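PDB 2ZZR: unsaturated glucuronyl hydrolase from Streptococcus agalactiae, which hydrolyses unsaturated disaccharides of chondroitin, hyaluronan and heparin, releasing the 4,5-unsaturated uronic acid. Local coordinates for residues Asn102-Arg107 with Phe117-Ser122; Ser122-Tyr127 with Glu137-Ala142; Glu126-Gly131 with Leu182-Glu187. One frame throughout, in Å; residues are numbered along the deposited sequence.

Interaction 1. Residues Asn102-Arg107 with Phe117-Ser122; sequences NRINNR and FLYTPS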
# COMPACT_ATOMS: atom_id res chain seq x y z
N ASN A 102 20.23 -5.08 -10.42
CA ASN A 102 21.53 -5.09 -9.74
C ASN A 102 21.40 -5.39 -8.25
O ASN A 102 22.17 -6.17 -7.68
CB ASN A 102 22.26 -3.76 -9.93
CG ASN A 102 23.59 -3.71 -9.20
OD1 ASN A 102 23.68 -3.18 -8.09
ND2 ASN A 102 24.61 -4.30 -9.80
N ARG A 103 20.40 -4.77 -7.62
CA ARG A 103 20.16 -4.91 -6.19
C ARG A 103 19.86 -6.36 -5.78
O ARG A 103 20.37 -6.84 -4.76
CB ARG A 103 19.05 -3.96 -5.73
CG ARG A 103 18.87 -3.91 -4.22
CD ARG A 103 17.87 -2.86 -3.81
NE ARG A 103 17.62 -2.91 -2.37
CZ ARG A 103 16.78 -2.11 -1.72
NH1 ARG A 103 16.10 -1.17 -2.36
NH2 ARG A 103 16.63 -2.25 -0.41
N ILE A 104 19.04 -7.05 -6.56
CA ILE A 104 18.72 -8.45 -6.25
C ILE A 104 19.87 -9.41 -6.62
O ILE A 104 20.18 -10.33 -5.87
CB ILE A 104 17.32 -8.91 -6.80
CG1 ILE A 104 17.00 -10.35 -6.37
CG2 ILE A 104 17.22 -8.77 -8.32
CD1 ILE A 104 16.78 -10.53 -4.89
N ASN A 105 20.51 -9.15 -7.76
CA ASN A 105 21.66 -9.95 -8.19
C ASN A 105 22.74 -9.99 -7.11
O ASN A 105 23.34 -11.04 -6.86
CB ASN A 105 22.23 -9.41 -9.51
CG ASN A 105 21.49 -9.93 -10.72
OD1 ASN A 105 20.70 -10.88 -10.62
ND2 ASN A 105 21.74 -9.33 -11.88
N ASN A 106 22.95 -8.84 -6.47
CA ASN A 106 23.96 -8.69 -5.44
C ASN A 106 23.42 -8.76 -4.01
O ASN A 106 24.17 -8.54 -3.05
CB ASN A 106 24.71 -7.38 -5.66
CG ASN A 106 25.61 -7.44 -6.87
OD1 ASN A 106 26.57 -8.21 -6.90
ND2 ASN A 106 25.30 -6.65 -7.89
N ARG A 107 22.13 -9.07 -3.88
CA ARG A 107 21.48 -9.25 -2.58
C ARG A 107 21.78 -8.10 -1.60
O ARG A 107 22.15 -8.32 -0.44
CB ARG A 107 21.85 -10.61 -1.98
CG ARG A 107 21.41 -11.81 -2.83
CD ARG A 107 21.93 -13.14 -2.28
NE ARG A 107 21.42 -13.43 -0.94
CZ ARG A 107 20.28 -14.07 -0.68
NH1 ARG A 107 19.51 -14.51 -1.68
NH2 ARG A 107 19.92 -14.29 0.58
N PHE A 117 6.87 -4.32 -2.23
CA PHE A 117 6.90 -2.86 -2.31
C PHE A 117 8.01 -2.37 -3.24
O PHE A 117 7.83 -1.40 -3.98
CB PHE A 117 7.11 -2.22 -0.93
CG PHE A 117 5.89 -2.21 -0.05
CD1 PHE A 117 6.01 -2.42 1.32
CD2 PHE A 117 4.62 -1.96 -0.56
CE1 PHE A 117 4.90 -2.39 2.16
CE2 PHE A 117 3.50 -1.93 0.27
CZ PHE A 117 3.64 -2.14 1.63
N LEU A 118 9.16 -3.05 -3.18
CA LEU A 118 10.32 -2.65 -3.96
C LEU A 118 10.19 -3.02 -5.44
O LEU A 118 10.44 -2.19 -6.31
CB LEU A 118 11.60 -3.25 -3.37
CG LEU A 118 12.13 -2.54 -2.13
CD1 LEU A 118 13.22 -3.35 -1.46
CD2 LEU A 118 12.62 -1.12 -2.45
N TYR A 119 9.80 -4.27 -5.70
CA TYR A 119 9.88 -4.83 -7.05
C TYR A 119 8.59 -4.77 -7.86
O TYR A 119 8.64 -4.75 -9.09
CB TYR A 119 10.48 -6.24 -7.03
CG TYR A 119 11.97 -6.16 -6.79
CD1 TYR A 119 12.87 -6.20 -7.86
CD2 TYR A 119 12.48 -5.98 -5.50
CE1 TYR A 119 14.24 -6.09 -7.64
CE2 TYR A 119 13.85 -5.87 -5.28
CZ TYR A 119 14.72 -5.92 -6.35
OH TYR A 119 16.08 -5.80 -6.15
N THR A 120 7.45 -4.74 -7.18
CA THR A 120 6.16 -4.70 -7.89
C THR A 120 5.90 -3.40 -8.69
O THR A 120 5.61 -3.48 -9.89
CB THR A 120 4.97 -5.04 -6.96
OG1 THR A 120 5.16 -6.35 -6.41
CG2 THR A 120 3.65 -4.98 -7.74
N PRO A 121 6.01 -2.22 -8.04
CA PRO A 121 5.75 -0.96 -8.76
C PRO A 121 6.88 -0.54 -9.69
O PRO A 121 6.72 0.42 -10.44
CB PRO A 121 5.58 0.07 -7.63
CG PRO A 121 5.52 -0.73 -6.35
CD PRO A 121 6.31 -1.96 -6.62
N SER A 122 8.01 -1.25 -9.64
CA SER A 122 9.17 -0.92 -10.46
C SER A 122 9.33 -1.92 -11.61
O SER A 122 9.16 -1.57 -12.79
CB SER A 122 10.43 -0.87 -9.60
OG SER A 122 10.67 -2.14 -9.01
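Tyr-119 reaches from helix 115-130 to Arg-103 and Ile-104 in the last turn of helix 87-105, joining neighbouring helices of the (alpha/alpha)6, six-hairpin barrel of glycoside hydrolase family 88. It is the hydroxyl end of the ring that touches: OH of Tyr-119 lies 3.4 Å from Ile-104 CB and 3.5 Å from Arg-103 CB, pressing on the roots of both side chains. Ile-104 CB meets the ring at a slant, 4.0 Å from CZ of Tyr-119, and Ile-104 CG2 stands 4.1 Å from its CE1.

Leu-118 makes the second touch. Its CD1 sits 3.4 Å above the plane of the Arg-103 guanidinium, displaced toward the rim, and its CD2 comes to 3.5 Å from Arg-103 NH1. The arginine gets there by stretching out, with CG anti to the backbone N (chi1 -172°) and the chain straight to NE.

In the next shell, four oxygens hold the guanidinium: NE bonds to Ile-108 O, NH2 to Ala-109 O and Glu-67 O, NH1 to Asn-65 OD1. The Tyr-119 hydroxyl is held by the carbonyl of Phe-100. The Leu-118 side chain is about 5 Å from that of Asp-114, the probable nucleophile. Behind Leu-118, its own carbonyl O takes a bond of 2.7 Å from Ser-122 OG, in the carbonyl plane and on a lone pair.

Interaction 2. Residues Ser122-Tyr127 with Glu137-Ala142; sequences SCTAEY and EATIKA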
# COMPACT_ATOMS: atom_id res chain seq x y z
N SER A 122 8.01 -1.25 -9.64
CA SER A 122 9.17 -0.92 -10.46
C SER A 122 9.33 -1.92 -11.61
O SER A 122 9.16 -1.57 -12.79
CB SER A 122 10.43 -0.87 -9.60
OG SER A 122 10.67 -2.14 -9.01
N CYS A 123 9.64 -3.16 -11.25
CA CYS A 123 9.95 -4.19 -12.23
C CYS A 123 8.71 -4.88 -12.77
O CYS A 123 8.53 -4.98 -13.98
CB CYS A 123 10.91 -5.21 -11.62
SG CYS A 123 12.47 -4.44 -11.11
N THR A 124 7.83 -5.33 -11.88
CA THR A 124 6.61 -5.99 -12.38
C THR A 124 5.79 -4.99 -13.20
O THR A 124 5.21 -5.35 -14.22
CB THR A 124 5.77 -6.62 -11.25
OG1 THR A 124 6.65 -7.35 -10.38
CG2 THR A 124 4.75 -7.58 -11.82
N ALA A 125 5.78 -3.73 -12.75
CA ALA A 125 5.13 -2.64 -13.49
C ALA A 125 5.60 -2.59 -14.94
O ALA A 125 4.76 -2.59 -15.86
CB ALA A 125 5.39 -1.32 -12.82
N GLU A 126 6.91 -2.56 -15.16
CA GLU A 126 7.40 -2.52 -16.54
C GLU A 126 6.98 -3.76 -17.32
O GLU A 126 6.58 -3.65 -18.48
CB GLU A 126 8.91 -2.31 -16.66
CG GLU A 126 9.28 -2.11 -18.14
CD GLU A 126 10.70 -1.67 -18.40
OE1 GLU A 126 10.92 -1.06 -19.47
OE2 GLU A 126 11.59 -1.96 -17.57
N TYR A 127 7.06 -4.92 -16.68
CA TYR A 127 6.64 -6.16 -17.33
C TYR A 127 5.19 -6.09 -17.82
O TYR A 127 4.90 -6.52 -18.94
CB TYR A 127 6.86 -7.39 -16.45
CG TYR A 127 6.54 -8.67 -17.19
CD1 TYR A 127 5.39 -9.40 -16.89
CD2 TYR A 127 7.38 -9.14 -18.21
CE1 TYR A 127 5.08 -10.57 -17.58
CE2 TYR A 127 7.08 -10.31 -18.90
CZ TYR A 127 5.93 -11.02 -18.58
OH TYR A 127 5.63 -12.17 -19.26
N GLU A 137 12.90 -10.84 -15.01
CA GLU A 137 14.00 -11.52 -14.33
C GLU A 137 14.15 -11.01 -12.89
O GLU A 137 14.24 -11.80 -11.95
CB GLU A 137 15.30 -11.32 -15.10
CG GLU A 137 16.51 -12.01 -14.50
CD GLU A 137 17.81 -11.64 -15.20
OE1 GLU A 137 18.88 -11.91 -14.62
OE2 GLU A 137 17.76 -11.06 -16.31
N ALA A 138 14.18 -9.69 -12.74
CA ALA A 138 14.31 -9.07 -11.42
C ALA A 138 13.13 -9.45 -10.52
O ALA A 138 13.32 -9.72 -9.33
CB ALA A 138 14.42 -7.56 -11.55
N THR A 139 11.93 -9.47 -11.09
CA THR A 139 10.72 -9.83 -10.34
C THR A 139 10.79 -11.25 -9.78
O THR A 139 10.52 -11.48 -8.60
CB THR A 139 9.44 -9.65 -11.20
OG1 THR A 139 9.30 -8.27 -11.59
CG2 THR A 139 8.21 -10.07 -10.42
N ILE A 140 11.14 -12.22 -10.64
CA ILE A 140 11.22 -13.62 -10.20
C ILE A 140 12.30 -13.80 -9.14
O ILE A 140 12.07 -14.46 -8.13
CB ILE A 140 11.41 -14.60 -11.39
CG1 ILE A 140 10.26 -14.46 -12.39
CG2 ILE A 140 11.53 -16.05 -10.89
CD1 ILE A 140 8.86 -14.66 -11.80
N LYS A 141 13.46 -13.19 -9.35
CA LYS A 141 14.54 -13.25 -8.37
C LYS A 141 14.11 -12.63 -7.03
O LYS A 141 14.41 -13.18 -5.97
CB LYS A 141 15.81 -12.58 -8.92
CG LYS A 141 16.52 -13.42 -9.98
CD LYS A 141 17.66 -12.65 -10.62
CE LYS A 141 18.45 -13.55 -11.57
NZ LYS A 141 19.64 -12.85 -12.12
N ALA A 142 13.38 -11.51 -7.10
CA ALA A 142 12.80 -10.88 -5.90
C ALA A 142 11.80 -11.79 -5.19
O ALA A 142 11.79 -11.85 -3.96
CB ALA A 142 12.15 -9.55 -6.26
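Thr-124 and Thr-139 mark the closest pass of two helices that run roughly antiparallel, their CA atoms only 6.0 Å apart. The local axes approach to 8.6 Å, with 136° between the N-to-C directions, so the two segments splay rather than lie flush. They belong to the consecutive helices 115-130 and 133-147, joined by a short turn, in the (alpha/alpha)6 barrel of the family. Helix 115-130 is not quite regular here, since a wider pi-type turn spans 122-124.

Small side chains make the close approach possible. Cys-123 points at the partner helix and sets SG against the methyl of Ala-138, 3.7 Å from CB, a purely apolar touch. One residue on, the two threonines cross at about a right angle. Each has OG1 beside its backbone N and anti to its carbonyl carbon (chi1 -46° in Thr-124, -62° in Thr-139), which swings both hydroxyls into the groove between the helices. Thr-124 OG1 and Thr-139 OG1 stand 3.1 Å apart, at hydrogen-bonding distance. Thr-139 OG1 is also hydrogen-bonded to the carbonyl of Ala-135, one turn back in its own helix. Packing is tight at this point, with Thr-124 OG1 also 3.1 Å from the Thr-139 methyl CG2, and CB of Cys-123 lying 3.5 Å from Thr-139 OG1.

Phe-184 of helix 180-189 packs on both threonines, and Phe-100 of helix 87-105 lies against Cys-123. Within helix 133-147 a salt bridge spans one turn. Lys-141 NZ, which has a second partner in Asn-105 OD1 of helix 87-105, meets OE1 of Glu-137 at 2.8 Å, on the lone pair turned away from the other carboxylate oxygen.

Interaction 3. Residues Glu126-Gly131 with Leu182-Glu187; sequences EYRING and LFFAYE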
# COMPACT_ATOMS: atom_id res chain seq x y z
N GLU A 126 6.91 -2.56 -15.16
CA GLU A 126 7.40 -2.52 -16.54
C GLU A 126 6.98 -3.76 -17.32
O GLU A 126 6.58 -3.65 -18.48
CB GLU A 126 8.91 -2.31 -16.66
CG GLU A 126 9.28 -2.11 -18.14
CD GLU A 126 10.70 -1.67 -18.40
OE1 GLU A 126 10.92 -1.06 -19.47
OE2 GLU A 126 11.59 -1.96 -17.57
N TYR A 127 7.06 -4.92 -16.68
CA TYR A 127 6.64 -6.16 -17.33
C TYR A 127 5.19 -6.09 -17.82
O TYR A 127 4.90 -6.52 -18.94
CB TYR A 127 6.86 -7.39 -16.45
CG TYR A 127 6.54 -8.67 -17.19
CD1 TYR A 127 5.39 -9.40 -16.89
CD2 TYR A 127 7.38 -9.14 -18.21
CE1 TYR A 127 5.08 -10.57 -17.58
CE2 TYR A 127 7.08 -10.31 -18.90
CZ TYR A 127 5.93 -11.02 -18.58
OH TYR A 127 5.63 -12.17 -19.26
N ARG A 128 4.29 -5.56 -16.99
CA ARG A 128 2.89 -5.34 -17.39
C ARG A 128 2.80 -4.46 -18.62
O ARG A 128 2.01 -4.72 -19.54
CB ARG A 128 2.10 -4.65 -16.28
CG ARG A 128 2.06 -5.37 -14.96
CD ARG A 128 1.21 -6.61 -15.03
NE ARG A 128 0.86 -7.05 -13.68
CZ ARG A 128 0.65 -8.31 -13.33
NH1 ARG A 128 0.32 -8.58 -12.08
NH2 ARG A 128 0.75 -9.29 -14.22
N ILE A 129 3.62 -3.41 -18.63
CA ILE A 129 3.51 -2.34 -19.62
C ILE A 129 4.09 -2.75 -20.98
O ILE A 129 3.44 -2.54 -22.02
CB ILE A 129 4.15 -1.03 -19.09
CG1 ILE A 129 3.31 -0.47 -17.93
CG2 ILE A 129 4.27 0.02 -20.21
CD1 ILE A 129 4.00 0.60 -17.09
N ASN A 130 5.28 -3.35 -20.97
CA ASN A 130 5.94 -3.70 -22.23
C ASN A 130 6.62 -5.08 -22.28
O ASN A 130 7.29 -5.41 -23.26
CB ASN A 130 6.91 -2.58 -22.66
CG ASN A 130 8.02 -2.32 -21.64
OD1 ASN A 130 8.39 -1.18 -21.38
ND2 ASN A 130 8.56 -3.39 -21.07
N GLY A 131 6.45 -5.89 -21.24
CA GLY A 131 6.99 -7.24 -21.21
C GLY A 131 8.51 -7.36 -21.11
O GLY A 131 9.07 -8.41 -21.43
N LEU A 182 4.32 -12.83 -4.95
CA LEU A 182 4.30 -14.29 -4.97
C LEU A 182 3.19 -14.85 -5.87
O LEU A 182 3.41 -15.84 -6.57
CB LEU A 182 4.21 -14.86 -3.56
CG LEU A 182 5.34 -14.42 -2.63
CD1 LEU A 182 5.16 -15.07 -1.27
CD2 LEU A 182 6.72 -14.76 -3.21
N PHE A 183 2.02 -14.22 -5.86
CA PHE A 183 0.94 -14.61 -6.78
C PHE A 183 1.38 -14.41 -8.23
O PHE A 183 1.04 -15.22 -9.09
CB PHE A 183 -0.35 -13.85 -6.50
CG PHE A 183 -1.10 -14.32 -5.26
CD1 PHE A 183 -1.43 -13.41 -4.26
CD2 PHE A 183 -1.49 -15.65 -5.12
CE1 PHE A 183 -2.13 -13.83 -3.12
CE2 PHE A 183 -2.19 -16.08 -3.98
CZ PHE A 183 -2.51 -15.16 -2.98
N PHE A 184 2.12 -13.33 -8.50
CA PHE A 184 2.66 -13.08 -9.84
C PHE A 184 3.65 -14.18 -10.24
O PHE A 184 3.57 -14.73 -11.34
CB PHE A 184 3.33 -11.70 -9.92
CG PHE A 184 4.02 -11.44 -11.24
CD1 PHE A 184 3.29 -10.97 -12.33
CD2 PHE A 184 5.38 -11.68 -11.39
CE1 PHE A 184 3.91 -10.74 -13.56
CE2 PHE A 184 6.01 -11.45 -12.62
CZ PHE A 184 5.28 -10.97 -13.70
N ALA A 185 4.58 -14.50 -9.34
CA ALA A 185 5.57 -15.55 -9.60
C ALA A 185 4.89 -16.89 -9.88
O ALA A 185 5.32 -17.63 -10.77
CB ALA A 185 6.56 -15.67 -8.46
N TYR A 186 3.81 -17.18 -9.15
CA TYR A 186 3.03 -18.39 -9.41
C TYR A 186 2.47 -18.39 -10.84
O TYR A 186 2.57 -19.39 -11.55
CB TYR A 186 1.89 -18.54 -8.41
CG TYR A 186 0.86 -19.55 -8.86
CD1 TYR A 186 1.16 -20.92 -8.89
CD2 TYR A 186 -0.40 -19.14 -9.28
CE1 TYR A 186 0.22 -21.85 -9.33
CE2 TYR A 186 -1.35 -20.06 -9.72
CZ TYR A 186 -1.03 -21.41 -9.74
OH TYR A 186 -1.97 -22.32 -10.17
N GLU A 187 1.87 -17.27 -11.24
CA GLU A 187 1.24 -17.15 -12.56
C GLU A 187 2.26 -17.30 -13.69
O GLU A 187 1.95 -17.90 -14.73
CB GLU A 187 0.48 -15.83 -12.68
CG GLU A 187 -0.76 -15.78 -11.80
CD GLU A 187 -1.41 -14.41 -11.74
OE1 GLU A 187 -0.81 -13.43 -12.24
OE2 GLU A 187 -2.52 -14.31 -11.18
O HOH W 1 -0.35 -11.08 -11.02
O HOH W 2 0.73 -12.39 -14.18
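Phe-184 pushes the rim of its ring between Tyr-127 and Arg-128, and both meet it near the ring plane. Its CZ lies 3.6 Å from Tyr-127 CD1, the two rings being inclined at 78° with centroids 5.8 Å apart. At the next ring atom, CE1 of Phe-184 comes to 3.5 Å from Arg-128 NH2. That nitrogen arrives at the rim and not over the face; the guanidinium plane is turned 81° from the ring.

Arg-128 starts off to one side of the partner helix, and a bend at chi2 (-71°) brings its end back. Here helix 180-189 of the (alpha/alpha)6 barrel lies against the C-terminal part of helix 115-130, with Leu-136 of helix 133-147 touching Tyr-127. The tail of the chain closes over the arginine, whose NH1 bonds to the O of Trp-397, the last residue.

Two waters lie in the guanidinium plane at its edge, one 2.8 Å from Arg-128 NH1, the other 3.1 Å from NH2. Both donate to OE1 of Glu-187, which stays 4.8 Å from Arg-128 NH2, while its OE2 makes a salt bridge with Lys-261.

Helix 115-130 is common to all three contacts, meeting helix 87-105 in interaction 1, helix 133-147 in interaction 2 and helix 180-189 in interaction 3. The first two are buried; the third is only partly so, and there waters enter the link between charges. Interaction 1 buries a cation among neutral oxygens with a leucine methyl over one face of the guanidinium, interaction 2 relies on small side chains at close range, and interaction 3 on the rim of one phenylalanine ring. They merge into one another: Tyr-119 CG packs 3.4 Å from Ala-142 CB, and Phe-184 CE2 touches Thr-139 CG2 at 3.4 Å. Interactions 1 and 3 share no such touch.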